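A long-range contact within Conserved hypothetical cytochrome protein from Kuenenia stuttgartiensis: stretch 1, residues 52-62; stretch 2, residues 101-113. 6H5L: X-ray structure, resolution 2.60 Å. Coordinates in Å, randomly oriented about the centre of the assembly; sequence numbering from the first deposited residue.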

# COMPACT_ATOMS: atom_id res chain seq x y z
N ARG B 52 30.65 37.84 13.47
CA ARG B 52 31.33 38.58 14.52
C ARG B 52 30.60 38.37 15.84
O ARG B 52 29.51 37.79 15.90
CB ARG B 52 31.39 40.08 14.20
CG ARG B 52 32.20 40.45 12.98
CD ARG B 52 31.73 41.77 12.37
NE ARG B 52 30.54 41.56 11.55
CZ ARG B 52 29.29 41.77 11.96
NH1 ARG B 52 29.06 42.22 13.18
NH2 ARG B 52 28.28 41.54 11.14
N THR B 53 31.23 38.84 16.91
CA THR B 53 30.57 39.07 18.18
C THR B 53 30.35 40.56 18.43
O THR B 53 29.93 40.94 19.53
CB THR B 53 31.37 38.45 19.32
OG1 THR B 53 32.72 38.93 19.27
CG2 THR B 53 31.38 36.93 19.20
N THR B 54 30.63 41.40 17.44
CA THR B 54 30.53 42.84 17.51
C THR B 54 29.29 43.33 16.77
O THR B 54 28.76 42.64 15.89
CB THR B 54 31.78 43.48 16.90
OG1 THR B 54 31.86 43.15 15.51
CG2 THR B 54 33.03 42.96 17.61
N PRO B 55 28.78 44.52 17.10
CA PRO B 55 27.56 45.02 16.45
C PRO B 55 27.76 45.27 14.95
O PRO B 55 28.86 45.17 14.41
CB PRO B 55 27.28 46.33 17.19
CG PRO B 55 27.94 46.17 18.51
CD PRO B 55 29.18 45.38 18.23
N SER B 56 26.65 45.60 14.30
CA SER B 56 26.64 45.81 12.85
C SER B 56 27.50 47.00 12.46
O SER B 56 27.43 48.07 13.07
CB SER B 56 25.20 46.01 12.37
OG SER B 56 25.16 46.33 10.99
N GLY B 57 28.32 46.81 11.43
CA GLY B 57 29.23 47.83 10.95
C GLY B 57 30.59 47.81 11.60
O GLY B 57 31.51 48.46 11.08
N SER B 58 30.76 47.09 12.70
CA SER B 58 32.03 47.04 13.40
C SER B 58 32.97 46.04 12.74
O SER B 58 32.56 45.13 12.01
CB SER B 58 31.82 46.67 14.87
OG SER B 58 33.04 46.28 15.48
N LEU B 59 34.26 46.22 13.01
CA LEU B 59 35.26 45.24 12.64
C LEU B 59 35.08 43.99 13.50
O LEU B 59 34.46 44.03 14.56
CB LEU B 59 36.66 45.80 12.83
CG LEU B 59 37.02 47.12 12.14
CD1 LEU B 59 38.37 47.60 12.62
CD2 LEU B 59 37.00 46.96 10.63
N PRO B 60 35.61 42.85 13.05
CA PRO B 60 35.64 41.68 13.93
C PRO B 60 36.78 41.78 14.93
O PRO B 60 37.80 42.42 14.68
CB PRO B 60 35.87 40.52 12.95
CG PRO B 60 36.66 41.14 11.86
CD PRO B 60 36.11 42.54 11.70
N THR B 61 36.58 41.14 16.07
CA THR B 61 37.69 40.97 16.99
C THR B 61 38.67 39.95 16.43
O THR B 61 38.34 39.16 15.55
CB THR B 61 37.20 40.52 18.37
OG1 THR B 61 36.68 39.19 18.28
CG2 THR B 61 36.11 41.46 18.88
N ASP B 62 39.91 39.99 16.93
CA ASP B 62 40.89 38.99 16.52
C ASP B 62 40.41 37.58 16.83
O ASP B 62 40.75 36.63 16.11
CB ASP B 62 42.24 39.26 17.19
CG ASP B 62 42.83 40.59 16.78
OD1 ASP B 62 42.13 41.38 16.13
OD2 ASP B 62 44.01 40.84 17.11
N GLU B 101 42.39 48.95 5.30
CA GLU B 101 42.83 50.12 6.06
C GLU B 101 41.95 50.36 7.28
O GLU B 101 42.39 50.98 8.26
CB GLU B 101 42.82 51.36 5.16
CG GLU B 101 43.80 51.28 4.00
CD GLU B 101 45.23 51.58 4.40
OE1 GLU B 101 45.43 52.53 5.19
OE2 GLU B 101 46.14 50.87 3.94
N ALA B 102 40.70 49.88 7.25
CA ALA B 102 39.78 50.12 8.36
C ALA B 102 40.31 49.56 9.67
O ALA B 102 40.01 50.11 10.74
CB ALA B 102 38.41 49.53 8.03
N PHE B 103 41.09 48.49 9.62
CA PHE B 103 41.65 47.92 10.85
C PHE B 103 42.68 48.84 11.48
O PHE B 103 42.90 48.78 12.70
CB PHE B 103 42.27 46.55 10.57
CG PHE B 103 41.27 45.43 10.55
CD1 PHE B 103 40.67 45.00 11.72
CD2 PHE B 103 40.95 44.79 9.36
CE1 PHE B 103 39.76 43.96 11.71
CE2 PHE B 103 40.03 43.75 9.35
CZ PHE B 103 39.44 43.34 10.52
N GLU B 104 43.33 49.69 10.69
CA GLU B 104 44.38 50.56 11.21
C GLU B 104 43.85 51.86 11.80
O GLU B 104 44.54 52.49 12.61
CB GLU B 104 45.38 50.90 10.10
CG GLU B 104 46.71 51.43 10.61
CD GLU B 104 47.52 52.13 9.53
OE1 GLU B 104 47.03 52.22 8.39
OE2 GLU B 104 48.63 52.61 9.84
N TYR B 105 42.64 52.27 11.43
CA TYR B 105 42.08 53.54 11.88
C TYR B 105 41.05 53.38 12.98
O TYR B 105 41.04 54.18 13.93
CB TYR B 105 41.45 54.28 10.69
CG TYR B 105 42.41 54.47 9.54
CD1 TYR B 105 43.72 54.88 9.76
CD2 TYR B 105 42.01 54.23 8.23
CE1 TYR B 105 44.60 55.04 8.71
CE2 TYR B 105 42.89 54.40 7.17
CZ TYR B 105 44.18 54.80 7.42
OH TYR B 105 45.06 54.97 6.38
N ARG B 106 40.18 52.38 12.89
CA ARG B 106 39.17 52.11 13.89
C ARG B 106 39.52 50.86 14.68
O ARG B 106 40.20 49.96 14.17
CB ARG B 106 37.79 51.97 13.25
CG ARG B 106 37.31 53.23 12.55
CD ARG B 106 37.04 54.35 13.53
NE ARG B 106 36.94 55.65 12.86
CZ ARG B 106 37.91 56.55 12.82
NH1 ARG B 106 39.07 56.30 13.42
NH2 ARG B 106 37.73 57.70 12.20
N GLU B 107 39.05 50.81 15.92
CA GLU B 107 39.17 49.70 16.86
C GLU B 107 37.87 48.92 16.90
O GLU B 107 36.78 49.52 16.85
CB GLU B 107 39.51 50.22 18.26
CG GLU B 107 40.16 49.20 19.19
CD GLU B 107 41.54 48.77 18.72
OE1 GLU B 107 41.98 47.66 19.10
OE2 GLU B 107 42.19 49.54 17.97
N PRO B 108 37.91 47.59 16.97
CA PRO B 108 36.67 46.81 16.99
C PRO B 108 35.82 47.14 18.21
O PRO B 108 36.33 47.28 19.33
CB PRO B 108 37.16 45.36 17.01
CG PRO B 108 38.57 45.43 17.49
CD PRO B 108 39.10 46.72 16.97
N GLU B 109 34.52 47.26 17.99
CA GLU B 109 33.58 47.58 19.05
C GLU B 109 33.54 46.45 20.08
O GLU B 109 33.91 45.31 19.78
CB GLU B 109 32.19 47.82 18.46
CG GLU B 109 32.05 49.16 17.76
CD GLU B 109 30.66 49.39 17.21
OE1 GLU B 109 30.51 49.41 15.97
OE2 GLU B 109 29.71 49.54 18.01
N PRO B 110 33.10 46.74 21.31
CA PRO B 110 33.08 45.70 22.35
C PRO B 110 32.15 44.56 21.98
O PRO B 110 31.10 44.77 21.36
CB PRO B 110 32.59 46.46 23.59
CG PRO B 110 31.88 47.65 23.06
CD PRO B 110 32.65 48.04 21.83
N SER B 111 32.55 43.35 22.35
CA SER B 111 31.73 42.17 22.09
C SER B 111 30.39 42.28 22.81
O SER B 111 30.31 42.77 23.94
CB SER B 111 32.46 40.90 22.52
OG SER B 111 33.60 40.66 21.72
N VAL B 112 29.33 41.83 22.13
CA VAL B 112 28.02 41.83 22.76
C VAL B 112 27.95 40.75 23.83
O VAL B 112 28.72 39.78 23.83
CB VAL B 112 26.91 41.66 21.72
CG1 VAL B 112 27.01 42.72 20.64
CG2 VAL B 112 26.97 40.26 21.10
N ASP B 113 27.02 40.92 24.76
CA ASP B 113 26.80 39.97 25.85
C ASP B 113 25.66 39.04 25.45
O ASP B 113 24.52 39.49 25.30
CB ASP B 113 26.50 40.70 27.15
CG ASP B 113 27.61 41.66 27.55
OD1 ASP B 113 28.79 41.33 27.32
OD2 ASP B 113 27.29 42.75 28.08
O HOH W 1 34.75 48.75 14.23

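The contact between residues 52-62 and 101-113 illustrates how two largely irregular segments can be joined without strand pairing, by a leucine set into an apolar pocket at one end and a few well-directed hydrogen bonds along the rest.

Leu59 is the residue most covered by the opposing stretch. Its CA-to-CB bond points toward that stretch, and with chi1 m and chi2 t the branched end reaches the short helix. There Leu59 CD2 lies over one face of the Phe103 ring, 4.2 Å from its centroid in a CH-pi contact; Leu59 CD2 is also 3.9 Å from Ala102 CB, and Leu59 CD1 is 3.5 Å from Ala102 O. Pro60 extends the apolar patch, its CD 3.6 Å from Phe103 CZ, while Pro108 packs its CB 4.2 Å from Leu59 CB.

Beyond this pocket, hydrogen bonds link the stretches. Ser58, buried and pointing toward the other stretch, uses one hydroxyl twice: OG accepts from Glu109 N at 3.1 Å and donates to Leu59 O at 2.8 Å. Thr54 OG1 donates to the same carbonyl, Leu59 O, at 2.9 Å, so two side chains brace the loop behind the leucine. A type II turn from Pro55 to Ser58 folds this segment; Gly57 adopts backbone angles at which a CB would jam against the preceding carbonyl oxygen. A water bridges the stretches too, accepting from Leu59 N at 2.9 Å and donating weakly to Glu107 O at 3.4 Å.

At the far end, Val112 N donates to Thr53 O at 2.8 Å in a nearly linear bond, and Ser111 OG donates to Thr53 OG1 at 3.1 Å. Thr53 thus engages successive residues through backbone and side chain, while Pro55 CG meets Val112 CG1 at 4.2 Å. Altogether 691 Å² is buried, summed over both sides.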